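Esterase (Staphylococcus aureus subsp. aureus USA300_TCH1516, PDB 3D7R) probably hydrolyses ester bonds, as a putative esterase of the alpha/beta hydrolase fold. Local coordinates at residues Glu50-Phe53 against Tyr54-Ile58; Leu177-Ser180 against Phe181-Leu185; Glu230-Lys233 against Lys234-Asn237; Leu275-Gln278 against Met279-His283. All coordinates share one frame; numbering follows the deposited sequence.

Contact 1: residues Glu50-Phe53 against Tyr54-Ile58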
loop_
_atom_site.group_PDB
_atom_site.type_symbol
_atom_site.label_atom_id
_atom_site.label_comp_id
_atom_site.label_asym_id
_atom_site.label_seq_id
_atom_site.Cartn_x
_atom_site.Cartn_y
_atom_site.Cartn_z
ATOM N N GLU A 50 22.401 4.241 -6.678
ATOM C CA GLU A 50 22.516 4.489 -8.123
ATOM C C GLU A 50 22.241 3.222 -8.928
ATOM O O GLU A 50 21.444 3.254 -9.870
ATOM C CB GLU A 50 23.894 5.047 -8.510
ATOM C CG GLU A 50 24.248 6.416 -7.920
ATOM C CD GLU A 50 25.700 6.847 -8.250
ATOM O OE1 GLU A 50 26.185 6.549 -9.369
ATOM O OE2 GLU A 50 26.355 7.486 -7.389
ATOM N N ARG A 51 22.866 2.109 -8.537
ATOM C CA ARG A 51 22.672 0.807 -9.204
ATOM C C ARG A 51 21.214 0.342 -9.177
ATOM O O ARG A 51 20.698 -0.191 -10.163
ATOM C CB ARG A 51 23.585 -0.265 -8.595
ATOM C CG ARG A 51 25.087 -0.014 -8.879
ATOM C CD ARG A 51 25.936 -1.245 -8.587
ATOM N NE ARG A 51 26.210 -1.371 -7.159
ATOM C CZ ARG A 51 27.373 -1.060 -6.589
ATOM N NH1 ARG A 51 28.387 -0.607 -7.323
ATOM N NH2 ARG A 51 27.526 -1.199 -5.278
ATOM N N PHE A 52 20.560 0.545 -8.035
ATOM C CA PHE A 52 19.134 0.283 -7.882
ATOM C C PHE A 52 18.303 1.121 -8.850
ATOM O O PHE A 52 17.479 0.566 -9.565
ATOM C CB PHE A 52 18.705 0.578 -6.440
ATOM C CG PHE A 52 17.250 0.297 -6.157
ATOM C CD1 PHE A 52 16.815 -1.010 -5.928
ATOM C CD2 PHE A 52 16.330 1.339 -6.075
ATOM C CE1 PHE A 52 15.471 -1.290 -5.628
ATOM C CE2 PHE A 52 14.967 1.079 -5.771
ATOM C CZ PHE A 52 14.543 -0.250 -5.545
ATOM N N PHE A 53 18.515 2.444 -8.870
ATOM C CA PHE A 53 17.784 3.322 -9.796
ATOM C C PHE A 53 18.010 2.937 -11.249
ATOM O O PHE A 53 17.073 2.922 -12.035
ATOM C CB PHE A 53 18.122 4.810 -9.594
ATOM C CG PHE A 53 17.588 5.396 -8.298
ATOM C CD1 PHE A 53 16.412 4.910 -7.721
ATOM C CD2 PHE A 53 18.262 6.440 -7.665
ATOM C CE1 PHE A 53 15.919 5.444 -6.536
ATOM C CE2 PHE A 53 17.766 6.997 -6.455
ATOM C CZ PHE A 53 16.606 6.485 -5.899
ATOM N N TYR A 54 19.261 2.656 -11.606
ATOM C CA TYR A 54 19.590 2.175 -12.950
ATOM C C TYR A 54 18.757 0.929 -13.318
ATOM O O TYR A 54 18.094 0.897 -14.367
ATOM C CB TYR A 54 21.087 1.852 -13.068
ATOM C CG TYR A 54 21.452 1.241 -14.412
ATOM C CD1 TYR A 54 21.816 2.057 -15.485
ATOM C CD2 TYR A 54 21.442 -0.141 -14.609
ATOM C CE1 TYR A 54 22.164 1.517 -16.722
ATOM C CE2 TYR A 54 21.786 -0.697 -15.855
ATOM C CZ TYR A 54 22.146 0.148 -16.900
ATOM O OH TYR A 54 22.489 -0.361 -18.141
ATOM N N LYS A 55 18.794 -0.080 -12.450
ATOM C CA LYS A 55 18.005 -1.310 -12.633
ATOM C C LYS A 55 16.494 -1.036 -12.724
ATOM O O LYS A 55 15.811 -1.561 -13.607
ATOM C CB LYS A 55 18.278 -2.298 -11.482
ATOM C CG LYS A 55 17.658 -3.675 -11.706
ATOM C CD LYS A 55 18.101 -4.692 -10.647
ATOM C CE LYS A 55 17.657 -6.109 -11.035
ATOM N NZ LYS A 55 16.167 -6.267 -11.055
ATOM N N ARG A 56 15.974 -0.218 -11.810
ATOM C CA ARG A 56 14.518 0.002 -11.765
ATOM C C ARG A 56 14.025 0.780 -12.993
ATOM O O ARG A 56 12.950 0.520 -13.510
ATOM C CB ARG A 56 14.087 0.719 -10.474
ATOM C CG ARG A 56 14.341 -0.043 -9.149
ATOM C CD ARG A 56 13.914 -1.516 -9.202
ATOM N NE ARG A 56 12.581 -1.678 -9.788
ATOM C CZ ARG A 56 12.133 -2.819 -10.312
ATOM N NH1 ARG A 56 12.905 -3.901 -10.272
ATOM N NH2 ARG A 56 10.910 -2.889 -10.851
ATOM N N GLU A 57 14.813 1.737 -13.466
ATOM C CA GLU A 57 14.415 2.459 -14.679
ATOM C C GLU A 57 14.080 1.478 -15.822
ATOM O O GLU A 57 13.054 1.623 -16.496
ATOM C CB GLU A 57 15.501 3.437 -15.135
ATOM C CG GLU A 57 15.041 4.331 -16.291
ATOM C CD GLU A 57 16.094 5.330 -16.725
ATOM O OE1 GLU A 57 17.233 5.312 -16.175
ATOM O OE2 GLU A 57 15.781 6.141 -17.627
ATOM N N ILE A 58 14.964 0.498 -16.008
ATOM C CA ILE A 58 14.879 -0.508 -17.076
ATOM C C ILE A 58 13.748 -1.498 -16.819
ATOM O O ILE A 58 12.928 -1.763 -17.716
ATOM C CB ILE A 58 16.230 -1.287 -17.212
ATOM C CG1 ILE A 58 17.322 -0.365 -17.762
ATOM C CG2 ILE A 58 16.084 -2.509 -18.121
ATOM C CD1 ILE A 58 18.748 -1.010 -17.724
#
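Phe52 and Arg56 lie one turn apart on helix 46-61, where four successive i to i+4 backbone hydrogen bonds join Glu50-Phe53 to Tyr54-Ile58; the bond from Arg56 N to Phe52 O measures 2.8 Å. The side chains of the same two residues make the main lateral contact. Arg56 lays its aliphatic part over one face of the Phe52 ring: CG stands 3.6 Å from the ring centroid and 14° off the ring normal, a CH-pi contact, while CD reaches the rim at 3.9 Å from Phe52 CZ. Phe52 turns CG away from its own backbone N (chi1 -178°), and the Arg56 chain bends at both chi2 and chi3, which brings the methylenes rather than the guanidinium group onto the ring. The guanidinium plane is turned 40° from the ring, and its nitrogens are engaged elsewhere: NE donates to Ala108 O and NH2 to Asn60 OD1. Glu57 OE2 forms a salt bridge with Arg61 further along the helix, whereas Arg51 pairs backwards with Asp48. Phe52 meets the ring of Phe43 and packs on Ile231, and Phe53 packs on Lys234. The side of helix 46-61 that carries Phe52 and Phe53 thus rests on helix 225-236, while Arg56 fits against the loop residues Leu109, Gln110 and Pro139.

Contact 2: residues Leu177-Ser180 against Phe181-Leu185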
loop_
_atom_site.group_PDB
_atom_site.type_symbol
_atom_site.label_atom_id
_atom_site.label_comp_id
_atom_site.label_asym_id
_atom_site.label_seq_id
_atom_site.Cartn_x
_atom_site.Cartn_y
_atom_site.Cartn_z
ATOM N N LEU A 177 0.408 5.812 -0.058
ATOM C CA LEU A 177 -0.266 6.319 -1.266
ATOM C C LEU A 177 -1.792 6.282 -1.101
ATOM O O LEU A 177 -2.483 7.237 -1.434
ATOM C CB LEU A 177 0.111 5.503 -2.520
ATOM C CG LEU A 177 1.496 5.569 -3.153
ATOM C CD1 LEU A 177 1.470 4.937 -4.559
ATOM C CD2 LEU A 177 1.989 7.026 -3.262
ATOM N N ALA A 178 -2.304 5.184 -0.564
ATOM C CA ALA A 178 -3.743 5.025 -0.361
ATOM C C ALA A 178 -4.293 6.090 0.583
ATOM O O ALA A 178 -5.282 6.743 0.247
ATOM C CB ALA A 178 -4.062 3.617 0.149
ATOM N N LEU A 179 -3.664 6.281 1.750
ATOM C CA LEU A 179 -4.130 7.333 2.676
ATOM C C LEU A 179 -4.001 8.735 2.054
ATOM O O LEU A 179 -4.947 9.530 2.097
ATOM C CB LEU A 179 -3.402 7.268 4.038
ATOM C CG LEU A 179 -3.701 8.416 5.022
ATOM C CD1 LEU A 179 -5.182 8.519 5.386
ATOM C CD2 LEU A 179 -2.877 8.313 6.295
ATOM N N SER A 180 -2.826 9.047 1.509
ATOM C CA SER A 180 -2.610 10.338 0.853
ATOM C C SER A 180 -3.626 10.595 -0.285
ATOM O O SER A 180 -4.128 11.717 -0.454
ATOM C CB SER A 180 -1.171 10.417 0.337
ATOM O OG SER A 180 -0.991 11.561 -0.463
ATOM N N PHE A 181 -3.938 9.560 -1.053
ATOM C CA PHE A 181 -4.916 9.690 -2.135
ATOM C C PHE A 181 -6.336 9.972 -1.603
ATOM O O PHE A 181 -7.048 10.814 -2.128
ATOM C CB PHE A 181 -4.892 8.462 -3.065
ATOM C CG PHE A 181 -6.028 8.449 -4.077
ATOM C CD1 PHE A 181 -6.053 9.366 -5.120
ATOM C CD2 PHE A 181 -7.080 7.530 -3.957
ATOM C CE1 PHE A 181 -7.117 9.388 -6.030
ATOM C CE2 PHE A 181 -8.144 7.535 -4.880
ATOM C CZ PHE A 181 -8.153 8.454 -5.906
ATOM N N VAL A 182 -6.750 9.275 -0.549
ATOM C CA VAL A 182 -8.078 9.529 0.038
ATOM C C VAL A 182 -8.128 10.937 0.661
ATOM O O VAL A 182 -9.152 11.620 0.604
ATOM C CB VAL A 182 -8.465 8.408 1.042
ATOM C CG1 VAL A 182 -9.740 8.774 1.815
ATOM C CG2 VAL A 182 -8.612 7.061 0.280
ATOM N N GLN A 183 -7.008 11.371 1.231
ATOM C CA GLN A 183 -6.878 12.729 1.758
ATOM C C GLN A 183 -7.012 13.768 0.641
ATOM O O GLN A 183 -7.638 14.822 0.826
ATOM C CB GLN A 183 -5.546 12.886 2.492
ATOM C CG GLN A 183 -5.485 12.191 3.853
ATOM C CD GLN A 183 -4.078 12.155 4.467
ATOM O OE1 GLN A 183 -3.080 12.201 3.753
ATOM N NE2 GLN A 183 -4.005 12.058 5.795
ATOM N N SER A 184 -6.436 13.464 -0.520
ATOM C CA SER A 184 -6.633 14.287 -1.716
ATOM C C SER A 184 -8.107 14.385 -2.136
ATOM O O SER A 184 -8.617 15.487 -2.404
ATOM C CB SER A 184 -5.785 13.759 -2.868
ATOM O OG SER A 184 -6.008 14.526 -4.039
ATOM N N LEU A 185 -8.793 13.250 -2.170
ATOM C CA LEU A 185 -10.229 13.230 -2.462
ATOM C C LEU A 185 -10.998 14.123 -1.481
ATOM O O LEU A 185 -11.836 14.937 -1.886
ATOM C CB LEU A 185 -10.777 11.798 -2.378
ATOM C CG LEU A 185 -10.252 10.754 -3.371
ATOM C CD1 LEU A 185 -10.790 9.370 -3.017
ATOM C CD2 LEU A 185 -10.615 11.095 -4.797
#
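Gln183 reaches back along helix 173-187 toward Leu179, one turn earlier, and this pair forms the closely packed part of the contact. The Gln183 amide crosses Leu179 at a slant, with NE2 3.7 Å from Leu179 CG and 3.8 Å from Leu179 CD1. Gln183 CG is nearer still to the backbone, 3.2 Å from Leu179 O, the same oxygen that accepts the hydrogen bond from Gln183 N at 2.9 Å. With chi1 -74° the Gln183 chain leaves beside its own backbone N, then runs extended, which carries the amide over to Leu179 and sets OE1 3.5 Å from Ser180 CA. The buried amide is not left to apolar neighbours alone, because NE2 donates to Thr252 O and Pro248 O; likewise Ser180 OG is bonded to Arg245 O. The looser side is at Ser184, the partly exposed residue here, which meets the preceding turn chiefly through the backbone bond from Ser184 N to Ser180 O (2.9 Å), and whose side chain lies near a dimethyl sulfoxide molecule probably taken from the crystallisation liquor. In the beta-alpha-beta unit, Ala178 and Val182 pack on Val168 of strand 166-171 and Leu196 of strand 195-199, with Leu179 also on Leu198. Phe181 meets Tyr154 edge-to-face, placing helix 143-161 against another side of this buried helix.

Contact 3: residues Glu230-Lys233 against Lys234-Asn237. With DMS (dimethyl sulfoxide), chain M.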
loop_
_atom_site.group_PDB
_atom_site.type_symbol
_atom_site.label_atom_id
_atom_site.label_comp_id
_atom_site.label_asym_id
_atom_site.label_seq_id
_atom_site.Cartn_x
_atom_site.Cartn_y
_atom_site.Cartn_z
ATOM N N GLU A 230 16.147 7.730 0.408
ATOM C CA GLU A 230 16.740 7.930 -0.918
ATOM C C GLU A 230 15.734 7.655 -2.032
ATOM O O GLU A 230 15.620 8.415 -2.996
ATOM C CB GLU A 230 17.991 7.065 -1.086
ATOM C CG GLU A 230 19.176 7.501 -0.215
ATOM C CD GLU A 230 19.686 8.898 -0.567
ATOM O OE1 GLU A 230 19.969 9.188 -1.748
ATOM O OE2 GLU A 230 19.792 9.718 0.347
ATOM N N ILE A 231 14.984 6.573 -1.905
ATOM C CA ILE A 231 13.991 6.265 -2.938
ATOM C C ILE A 231 12.900 7.343 -2.979
ATOM O O ILE A 231 12.552 7.842 -4.046
ATOM C CB ILE A 231 13.380 4.877 -2.752
ATOM C CG1 ILE A 231 14.455 3.797 -2.930
ATOM C CG2 ILE A 231 12.211 4.655 -3.760
ATOM C CD1 ILE A 231 13.933 2.392 -2.594
HETATM N N MSE A 232 12.397 7.722 -1.815
HETATM C CA MSE A 232 11.316 8.717 -1.729
HETATM C C MSE A 232 11.750 10.114 -2.164
HETATM O O MSE A 232 10.953 10.844 -2.766
HETATM C CB MSE A 232 10.682 8.742 -0.325
HETATM C CG MSE A 232 10.074 7.409 0.078
HETATM SE SE MSE A 232 8.543 6.959 -1.048
HETATM C CE MSE A 232 7.273 8.280 -0.391
ATOM N N LYS A 233 13.004 10.470 -1.885
ATOM C CA LYS A 233 13.553 11.720 -2.357
ATOM C C LYS A 233 13.527 11.772 -3.885
ATOM O O LYS A 233 13.153 12.791 -4.468
ATOM C CB LYS A 233 14.981 11.937 -1.821
ATOM C CG LYS A 233 15.039 12.597 -0.426
ATOM C CD LYS A 233 16.461 12.526 0.179
ATOM C CE LYS A 233 16.455 12.834 1.700
ATOM N NZ LYS A 233 17.757 12.457 2.387
ATOM N N LYS A 234 13.897 10.668 -4.531
ATOM C CA LYS A 234 13.876 10.599 -6.001
ATOM C C LYS A 234 12.442 10.803 -6.550
ATOM O O LYS A 234 12.218 11.607 -7.460
ATOM C CB LYS A 234 14.459 9.270 -6.473
ATOM C CG LYS A 234 14.522 9.105 -7.996
ATOM C CD LYS A 234 15.539 10.068 -8.593
ATOM C CE LYS A 234 16.335 9.429 -9.692
ATOM N NZ LYS A 234 17.370 10.385 -10.154
ATOM N N TRP A 235 11.485 10.084 -5.961
ATOM C CA TRP A 235 10.072 10.160 -6.335
ATOM C C TRP A 235 9.457 11.554 -6.073
ATOM O O TRP A 235 8.693 12.085 -6.912
ATOM C CB TRP A 235 9.312 9.076 -5.582
ATOM C CG TRP A 235 7.845 8.974 -5.891
ATOM C CD1 TRP A 235 7.266 8.587 -7.061
ATOM C CD2 TRP A 235 6.779 9.222 -4.975
ATOM N NE1 TRP A 235 5.898 8.587 -6.940
ATOM C CE2 TRP A 235 5.572 8.972 -5.662
ATOM C CE3 TRP A 235 6.728 9.644 -3.636
ATOM C CZ2 TRP A 235 4.327 9.132 -5.057
ATOM C CZ3 TRP A 235 5.485 9.797 -3.032
ATOM C CH2 TRP A 235 4.306 9.531 -3.740
ATOM N N ALA A 236 9.833 12.147 -4.945
ATOM C CA ALA A 236 9.316 13.453 -4.511
ATOM C C ALA A 236 9.724 14.589 -5.445
ATOM O O ALA A 236 9.047 15.598 -5.487
ATOM C CB ALA A 236 9.777 13.765 -3.081
ATOM N N ASN A 237 10.839 14.423 -6.158
ATOM C CA ASN A 237 11.267 15.349 -7.222
ATOM C C ASN A 237 11.361 16.801 -6.745
ATOM O O ASN A 237 10.923 17.716 -7.432
ATOM C CB ASN A 237 10.357 15.214 -8.466
ATOM C CG ASN A 237 10.997 15.772 -9.731
ATOM O OD1 ASN A 237 12.200 15.642 -9.942
ATOM N ND2 ASN A 237 10.188 16.396 -10.580
HETATM S S DMS M . 7.101 18.036 -8.855
HETATM O O DMS M . 7.664 16.524 -9.656
HETATM C C1 DMS M . 5.899 18.861 -9.941
HETATM C C2 DMS M . 6.054 17.668 -7.425
#
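Met232, present as selenomethionine, and Trp235 lie side by side and point the same way from helix 225-236, three residues apart. The methyl end does the touching: Met232 CE is 3.5 Å from Trp235 CZ3 and 3.6 Å from Trp235 CE3, on the six-membered ring. The approach is oblique, neither over the face nor at the edge. Selenium, standing in for sulfur as a label, lies farther back, 5.1 Å from the centroid of that ring and 48° off its normal, a Met-aromatic contact in which CE carries the closest approach. Bends at chi2 and chi3 curl the end of Met232 round toward the indole. The indole nitrogen is engaged outside this pair, with NE1 hydrogen-bonded to Thr146 OG1 of helix 143-161, which helps to fix the rotation of the ring. Both side chains also pack on Asn107.

Of the four backbone bonds between Glu230-Lys233 and Lys234-Asn237, that from Asn237 N to Lys233 O, at the last turn, is the longest and most bent (3.3 Å, 143°). Asn237 then leaves the helix with positive phi, and its ND2 donates to the oxygen of a dimethyl sulfoxide, probably from the crystallisation liquor, at 2.7 Å and a nearly straight 167°. Lys233 NZ and Glu230 OE2 form only a long salt bridge of 4.0 Å. The chemistry is therefore divided: the buried side is mainly apolar, with dispersion between selenomethionine and indole probably contributing most and one directed hydrogen bond from NE1, while the outer side has a long ion pair and a dimethyl sulfoxide bound at the exposed Asn237.

Contact 4: residues Leu275-Gln278 against Met279-His283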
loop_
_atom_site.group_PDB
_atom_site.type_symbol
_atom_site.label_atom_id
_atom_site.label_comp_id
_atom_site.label_asym_id
_atom_site.label_seq_id
_atom_site.Cartn_x
_atom_site.Cartn_y
_atom_site.Cartn_z
ATOM N N LEU A 275 1.106 6.615 16.511
ATOM C CA LEU A 275 0.878 8.068 16.479
ATOM C C LEU A 275 -0.324 8.440 15.602
ATOM O O LEU A 275 -1.203 9.226 16.010
ATOM C CB LEU A 275 2.127 8.804 15.997
ATOM C CG LEU A 275 2.026 10.331 15.860
ATOM C CD1 LEU A 275 1.524 11.007 17.166
ATOM C CD2 LEU A 275 3.375 10.900 15.439
ATOM N N PHE A 276 -0.371 7.878 14.401
ATOM C CA PHE A 276 -1.540 8.068 13.531
ATOM C C PHE A 276 -2.844 7.625 14.230
ATOM O O PHE A 276 -3.855 8.327 14.190
ATOM C CB PHE A 276 -1.347 7.314 12.224
ATOM C CG PHE A 276 -2.538 7.374 11.293
ATOM C CD1 PHE A 276 -2.887 8.574 10.660
ATOM C CD2 PHE A 276 -3.271 6.212 11.005
ATOM C CE1 PHE A 276 -3.976 8.633 9.785
ATOM C CE2 PHE A 276 -4.359 6.252 10.123
ATOM C CZ PHE A 276 -4.702 7.472 9.504
ATOM N N GLU A 277 -2.824 6.471 14.887
ATOM C CA GLU A 277 -4.014 6.034 15.606
ATOM C C GLU A 277 -4.456 7.057 16.667
ATOM O O GLU A 277 -5.657 7.325 16.806
ATOM C CB GLU A 277 -3.801 4.665 16.238
ATOM C CG GLU A 277 -5.033 4.155 16.989
ATOM C CD GLU A 277 -4.748 2.945 17.867
ATOM O OE1 GLU A 277 -3.626 2.789 18.401
ATOM O OE2 GLU A 277 -5.677 2.150 18.031
ATOM N N GLN A 278 -3.503 7.600 17.429
ATOM C CA GLN A 278 -3.802 8.622 18.446
ATOM C C GLN A 278 -4.437 9.872 17.825
ATOM O O GLN A 278 -5.405 10.433 18.361
ATOM C CB GLN A 278 -2.531 8.990 19.231
ATOM C CG GLN A 278 -2.130 7.950 20.317
ATOM C CD GLN A 278 -3.186 7.817 21.406
ATOM O OE1 GLN A 278 -3.670 8.815 21.923
ATOM N NE2 GLN A 278 -3.542 6.587 21.759
HETATM N N MSE A 279 -3.901 10.306 16.677
HETATM C CA MSE A 279 -4.461 11.466 15.977
HETATM C C MSE A 279 -5.902 11.216 15.480
HETATM O O MSE A 279 -6.760 12.079 15.598
HETATM C CB MSE A 279 -3.558 11.893 14.806
HETATM C CG MSE A 279 -2.180 12.360 15.227
HETATM SE SE MSE A 279 -1.025 12.450 13.624
HETATM C CE MSE A 279 -2.007 13.793 12.644
HETATM N N MSE A 280 -6.150 10.042 14.914
HETATM C CA MSE A 280 -7.519 9.647 14.492
HETATM C C MSE A 280 -8.510 9.664 15.668
HETATM O O MSE A 280 -9.624 10.202 15.569
HETATM C CB MSE A 280 -7.477 8.247 13.869
HETATM C CG MSE A 280 -6.671 8.199 12.567
HETATM SE SE MSE A 280 -7.694 9.016 11.087
HETATM C CE MSE A 280 -8.985 7.599 10.855
ATOM N N LEU A 281 -8.086 9.076 16.786
ATOM C CA LEU A 281 -8.889 9.018 18.000
ATOM C C LEU A 281 -9.221 10.418 18.511
ATOM O O LEU A 281 -10.385 10.732 18.781
ATOM C CB LEU A 281 -8.145 8.196 19.062
ATOM C CG LEU A 281 -8.079 6.690 18.731
ATOM C CD1 LEU A 281 -7.139 5.998 19.721
ATOM C CD2 LEU A 281 -9.474 6.055 18.743
ATOM N N GLN A 282 -8.193 11.257 18.613
ATOM C CA GLN A 282 -8.345 12.660 19.043
ATOM C C GLN A 282 -9.334 13.436 18.185
ATOM O O GLN A 282 -10.066 14.280 18.690
ATOM C CB GLN A 282 -7.000 13.364 19.015
ATOM C CG GLN A 282 -7.021 14.796 19.569
ATOM C CD GLN A 282 -5.663 15.430 19.517
ATOM O OE1 GLN A 282 -5.035 15.470 18.464
ATOM N NE2 GLN A 282 -5.184 15.923 20.665
ATOM N N HIS A 283 -9.339 13.156 16.885
ATOM C CA HIS A 283 -10.251 13.833 15.975
ATOM C C HIS A 283 -11.568 13.100 15.783
ATOM O O HIS A 283 -12.315 13.423 14.871
ATOM C CB HIS A 283 -9.566 14.134 14.640
ATOM C CG HIS A 283 -8.543 15.217 14.748
ATOM N ND1 HIS A 283 -8.857 16.550 14.593
ATOM C CD2 HIS A 283 -7.228 15.174 15.066
ATOM C CE1 HIS A 283 -7.772 17.280 14.790
ATOM N NE2 HIS A 283 -6.771 16.469 15.084
#
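Phe276 and Met280 are joined through both backbone and side chains near the end of helix 270-282, where Leu275-Gln278 and Met279-His283 share four i to i+4 hydrogen bonds; that from Met280 N to Phe276 O is 3.0 Å long and straight at 170°. Met280, a selenomethionine, crosses one face of the Phe276 ring. Its CG sits 3.8 Å from the ring centroid and 15° off the normal, a CH-pi contact displaced toward the rim. Selenium continues to the ring's outer end, 3.7 Å from Phe276 CZ, and views the ring obliquely in a Met-aromatic contact. The first torsion of Phe276 (chi1 176°) sets CG beside the carbonyl carbon, which carries the ring toward the next turn, where Met280 lies. Glu277 and Leu281 lie side by side, pointing the same way, with Glu277 CG 3.9 Å from Leu281 CD1. His283, the first residue beyond the helix, hydrogen-bonds through ND1 to Glu254. In this beta-alpha-beta unit, Phe276 packs on Met261 and Met280 on Val259, both of strand 259-264, while both side chains also touch Ile287 of strand 287-292, with Glu277 reaching Phe289.

In the fold
All four contacts are successive turns of single helices. Contact 2 is the core one, its helix lying between strands 166-171 and 195-199 and helix 143-161; contacts 1, 3 and 4 are partly buried, each with an exposed side. Contacts 1 and 3 join helix 46-61 to helix 225-236, with Phe53 CZ 3.6 Å from Lys234 CB. Contact 2 touches both others of the hydrolase range: Leu177 CD2 lies 3.4 Å from Trp235 CH2, and Leu179 CD2 3.7 Å from Phe276 CE1. Aromatic rings meet arginine methylenes in contact 1 and selenomethionines in contacts 3 and 4, whereas contact 2 sets an amide against leucine.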